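Local coordinates for putative heme binding protein (Tannerella forsythia, PDB 6EU8), which probably binds heme, as a member of the HmuY-like family whose heme-binding properties differ from those of Porphyromonas gingivalis HmuY, at residues K105-V116 with F128-V139. Residues are numbered along the deposited sequence; the frame is centred on the assembly and turned at random.
Sequences KKDVEIKDKMLV and FTVAGMAKVNPV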
loop_
_atom_site.group_PDB
_atom_site.type_symbol
_atom_site.label_atom_id
_atom_site.label_comp_id
_atom_site.label_asym_id
_atom_site.label_seq_id
_atom_site.Cartn_x
_atom_site.Cartn_y
_atom_site.Cartn_z
ATOM N N LYS A 105 1.630 11.094 -9.686
ATOM C CA LYS A 105 2.653 10.096 -9.927
ATOM C C LYS A 105 2.123 8.650 -9.950
ATOM O O LYS A 105 1.366 8.230 -9.042
ATOM C CB LYS A 105 3.725 10.182 -8.842
ATOM C CG LYS A 105 4.401 11.525 -8.673
ATOM C CD LYS A 105 5.017 11.967 -9.995
ATOM C CE LYS A 105 5.999 13.104 -9.796
ATOM N NZ LYS A 105 6.770 13.285 -11.050
ATOM N N LYS A 106 2.512 7.921 -10.992
ATOM C CA LYS A 106 2.186 6.501 -11.146
ATOM C C LYS A 106 3.139 5.633 -10.285
ATOM O O LYS A 106 4.153 6.103 -9.783
ATOM C CB LYS A 106 2.307 6.058 -12.615
ATOM C CG LYS A 106 1.273 6.690 -13.552
ATOM C CD LYS A 106 1.699 6.572 -15.010
ATOM C CE LYS A 106 0.895 7.517 -15.899
ATOM N NZ LYS A 106 -0.563 7.225 -15.841
ATOM N N ASP A 107 2.759 4.376 -10.112
ATOM C CA ASP A 107 3.593 3.421 -9.339
ATOM C C ASP A 107 4.923 3.174 -10.063
ATOM O O ASP A 107 4.985 3.246 -11.324
ATOM C CB ASP A 107 2.901 2.090 -9.155
ATOM C CG ASP A 107 1.644 2.148 -8.309
ATOM O OD1 ASP A 107 1.139 3.225 -7.899
ATOM O OD2 ASP A 107 1.116 1.050 -8.112
ATOM N N VAL A 108 5.967 2.864 -9.288
ATOM C CA VAL A 108 7.298 2.524 -9.824
ATOM C C VAL A 108 7.633 1.071 -9.499
ATOM O O VAL A 108 7.110 0.521 -8.534
ATOM C CB VAL A 108 8.409 3.459 -9.314
ATOM C CG1 VAL A 108 8.095 4.909 -9.712
ATOM C CG2 VAL A 108 8.641 3.351 -7.815
ATOM N N GLU A 109 8.469 0.466 -10.324
ATOM C CA GLU A 109 8.959 -0.907 -10.135
ATOM C C GLU A 109 10.262 -0.868 -9.369
ATOM O O GLU A 109 11.190 -0.122 -9.757
ATOM C CB GLU A 109 9.216 -1.598 -11.491
ATOM C CG GLU A 109 7.943 -1.970 -12.243
ATOM C CD GLU A 109 8.169 -2.895 -13.437
ATOM O OE1 GLU A 109 9.331 -3.135 -13.845
ATOM O OE2 GLU A 109 7.155 -3.392 -13.970
ATOM N N ILE A 110 10.368 -1.682 -8.307
ATOM C CA ILE A 110 11.598 -1.792 -7.521
ATOM C C ILE A 110 12.094 -3.246 -7.546
ATOM O O ILE A 110 11.327 -4.177 -7.273
ATOM C CB ILE A 110 11.442 -1.254 -6.092
ATOM C CG1 ILE A 110 10.313 -1.946 -5.327
ATOM C CG2 ILE A 110 11.187 0.249 -6.125
ATOM C CD1 ILE A 110 10.320 -1.594 -3.839
ATOM N N LYS A 111 13.374 -3.416 -7.879
ATOM C CA LYS A 111 14.016 -4.712 -8.064
ATOM C C LYS A 111 14.846 -5.139 -6.832
ATOM O O LYS A 111 15.724 -4.399 -6.382
ATOM C CB LYS A 111 14.952 -4.614 -9.269
ATOM C CG LYS A 111 15.591 -5.913 -9.686
ATOM C CD LYS A 111 16.538 -5.689 -10.868
ATOM C CE LYS A 111 17.359 -6.920 -11.187
ATOM N NZ LYS A 111 18.224 -6.659 -12.378
ATOM N N ASP A 112 14.550 -6.313 -6.282
ATOM C CA ASP A 112 15.314 -6.911 -5.177
ATOM C C ASP A 112 15.450 -5.962 -4.006
ATOM O O ASP A 112 16.542 -5.791 -3.417
ATOM C CB ASP A 112 16.698 -7.378 -5.665
ATOM C CG ASP A 112 16.626 -8.597 -6.561
ATOM O OD1 ASP A 112 15.716 -9.416 -6.433
ATOM O OD2 ASP A 112 17.558 -8.784 -7.381
ATOM N N LYS A 113 14.338 -5.334 -3.649
ATOM C CA LYS A 113 14.347 -4.301 -2.593
ATOM C C LYS A 113 13.256 -4.495 -1.543
ATOM O O LYS A 113 13.507 -4.286 -0.355
ATOM C CB LYS A 113 14.286 -2.903 -3.207
ATOM C CG LYS A 113 15.658 -2.419 -3.701
ATOM C CD LYS A 113 15.582 -1.225 -4.642
ATOM C CE LYS A 113 16.979 -0.806 -5.104
ATOM N NZ LYS A 113 16.944 -0.009 -6.365
ATOM N N MET A 114 12.044 -4.891 -1.933
ATOM C CA MET A 114 10.936 -5.010 -0.968
ATOM C C MET A 114 11.029 -6.285 -0.130
ATOM O O MET A 114 11.112 -7.385 -0.687
ATOM C CB MET A 114 9.583 -4.940 -1.660
ATOM C CG MET A 114 8.393 -4.788 -0.704
ATOM S SD MET A 114 6.758 -4.919 -1.484
ATOM C CE MET A 114 6.678 -6.654 -1.744
ATOM N N LEU A 115 11.032 -6.155 1.208
ATOM C CA LEU A 115 11.175 -7.327 2.067
ATOM C C LEU A 115 9.974 -8.251 2.039
ATOM O O LEU A 115 8.842 -7.817 2.311
ATOM C CB LEU A 115 11.379 -6.918 3.539
ATOM C CG LEU A 115 12.765 -6.564 4.012
ATOM C CD1 LEU A 115 12.679 -6.051 5.448
ATOM C CD2 LEU A 115 13.665 -7.787 3.973
ATOM N N VAL A 116 10.223 -9.537 1.773
ATOM C CA VAL A 116 9.213 -10.581 1.895
ATOM C C VAL A 116 9.520 -11.693 2.926
ATOM O O VAL A 116 8.683 -12.545 3.171
ATOM C CB VAL A 116 8.878 -11.214 0.507
ATOM C CG1 VAL A 116 8.265 -10.185 -0.435
ATOM C CG2 VAL A 116 10.114 -11.839 -0.133
ATOM N N PHE A 128 18.405 -12.331 4.269
ATOM C CA PHE A 128 16.997 -11.892 4.252
ATOM C C PHE A 128 16.456 -12.101 2.822
ATOM O O PHE A 128 17.251 -12.349 1.919
ATOM C CB PHE A 128 16.825 -10.439 4.685
ATOM C CG PHE A 128 17.632 -9.447 3.890
ATOM C CD1 PHE A 128 17.151 -8.910 2.694
ATOM C CD2 PHE A 128 18.904 -9.019 4.343
ATOM C CE1 PHE A 128 17.923 -8.027 1.950
ATOM C CE2 PHE A 128 19.659 -8.121 3.600
ATOM C CZ PHE A 128 19.171 -7.609 2.411
ATOM N N THR A 129 15.132 -12.058 2.670
ATOM C CA THR A 129 14.492 -12.368 1.356
ATOM C C THR A 129 13.741 -11.153 0.814
ATOM O O THR A 129 12.974 -10.508 1.537
ATOM C CB THR A 129 13.537 -13.552 1.503
ATOM O OG1 THR A 129 14.227 -14.624 2.179
ATOM C CG2 THR A 129 13.067 -14.097 0.115
ATOM N N VAL A 130 13.943 -10.866 -0.469
ATOM C CA VAL A 130 13.274 -9.742 -1.179
ATOM C C VAL A 130 12.473 -10.220 -2.403
ATOM O O VAL A 130 12.765 -11.238 -3.006
ATOM C CB VAL A 130 14.268 -8.671 -1.623
ATOM C CG1 VAL A 130 14.878 -7.963 -0.399
ATOM C CG2 VAL A 130 15.388 -9.244 -2.477
ATOM N N ALA A 131 11.463 -9.427 -2.761
ATOM C CA ALA A 131 10.687 -9.646 -4.001
ATOM C C ALA A 131 11.561 -9.343 -5.206
ATOM O O ALA A 131 12.195 -8.298 -5.270
ATOM C CB ALA A 131 9.470 -8.760 -3.988
ATOM N N GLY A 132 11.606 -10.247 -6.196
ATOM C CA GLY A 132 12.414 -9.959 -7.403
ATOM C C GLY A 132 12.007 -8.666 -8.100
ATOM O O GLY A 132 12.853 -7.879 -8.539
ATOM N N MET A 133 10.700 -8.437 -8.195
ATOM C CA MET A 133 10.154 -7.200 -8.664
ATOM C C MET A 133 8.875 -6.881 -7.892
ATOM O O MET A 133 8.090 -7.791 -7.660
ATOM C CB MET A 133 9.777 -7.373 -10.155
ATOM C CG MET A 133 10.934 -7.532 -11.124
ATOM S SD MET A 133 12.044 -6.120 -11.331
ATOM C CE MET A 133 10.994 -4.722 -10.964
ATOM N N ALA A 134 8.691 -5.621 -7.516
ATOM C CA ALA A 134 7.471 -5.158 -6.875
ATOM C C ALA A 134 7.118 -3.740 -7.341
ATOM O O ALA A 134 7.984 -2.986 -7.786
ATOM C CB ALA A 134 7.575 -5.226 -5.337
ATOM N N LYS A 135 5.842 -3.416 -7.249
ATOM C CA LYS A 135 5.318 -2.087 -7.593
ATOM C C LYS A 135 4.870 -1.374 -6.320
ATOM O O LYS A 135 4.145 -1.958 -5.511
ATOM C CB LYS A 135 4.123 -2.191 -8.572
ATOM C CG LYS A 135 4.495 -2.754 -9.929
ATOM C CD LYS A 135 3.286 -2.940 -10.848
ATOM C CE LYS A 135 3.706 -3.477 -12.210
ATOM N NZ LYS A 135 2.822 -4.587 -12.666
ATOM N N VAL A 136 5.300 -0.113 -6.159
ATOM C CA VAL A 136 4.971 0.730 -5.019
ATOM C C VAL A 136 4.726 2.157 -5.526
ATOM O O VAL A 136 5.389 2.597 -6.470
ATOM C CB VAL A 136 6.086 0.732 -3.925
ATOM C CG1 VAL A 136 6.304 -0.689 -3.398
ATOM C CG2 VAL A 136 7.408 1.304 -4.441
ATOM N N ASN A 137 3.843 2.897 -4.886
ATOM C CA ASN A 137 3.605 4.289 -5.281
ATOM C C ASN A 137 4.490 5.224 -4.460
ATOM O O ASN A 137 4.429 5.186 -3.214
ATOM C CB ASN A 137 2.142 4.666 -5.103
ATOM C CG ASN A 137 1.839 6.001 -5.759
ATOM O OD1 ASN A 137 2.019 7.051 -5.173
ATOM N ND2 ASN A 137 1.464 5.940 -7.026
ATOM N N PRO A 138 5.330 6.058 -5.124
ATOM C CA PRO A 138 6.298 6.886 -4.391
ATOM C C PRO A 138 5.676 8.086 -3.651
ATOM O O PRO A 138 6.315 8.629 -2.750
ATOM C CB PRO A 138 7.246 7.356 -5.499
ATOM C CG PRO A 138 6.404 7.377 -6.709
ATOM C CD PRO A 138 5.466 6.229 -6.579
ATOM N N VAL A 139 4.465 8.516 -4.045
ATOM C CA VAL A 139 3.718 9.540 -3.321
ATOM C C VAL A 139 3.039 8.919 -2.075
ATOM O O VAL A 139 3.223 9.404 -0.953
ATOM C CB VAL A 139 2.694 10.289 -4.239
ATOM C CG1 VAL A 139 1.721 11.150 -3.423
ATOM C CG2 VAL A 139 3.450 11.133 -5.277
HETATM O O HOH W 1 11.635 -5.607 -4.836
#
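V108 and V136 sit opposite each other in a hydrogen-bonded pair between antiparallel strands 105-111 and 127-136, part of the all-beta HmuY fold, and the contact shows how an interrupted strand pair can satisfy backbone groups with direct bonds and a water. V108 N reaches V136 O at 2.9 Å and V136 N returns the bond to V108 O; I110 and A134 repeat the exchange, with I110 N to A134 O at 2.8 Å. Between the two pairs, E109 and K135 stand side by side on the other face, with E109 OE2 4.7 Å from K135 NZ, opposite charges near each other but not paired.

Around D112 and G132 the pairing is broken. D112 N donates to G132 O from well above its carbonyl plane, and only weakly to A131 O. One water bridges the gap: it donates to I110 O and A131 O, both at 2.8 Å, and accepts from K113 N. D112 OD1 is hydrogen-bonded to H45 ND1, on strand 44-48. Regular bonding resumes beyond, A131 N giving to M114 O and V116 N to T129 O, while M114 CE packs against A131 CB and A134 CB, with SD also on A134 CB.

At the other end N137 places CG anti to its N (chi1 -169°), which carries the amide across to 105-116. There N137 ND2 serves two acceptors: K105 O at 3.1 Å, approached from above the carbonyl plane, and D107 OD1 at 2.9 Å, which offers its anti lone pair and also bonds T80 OG1.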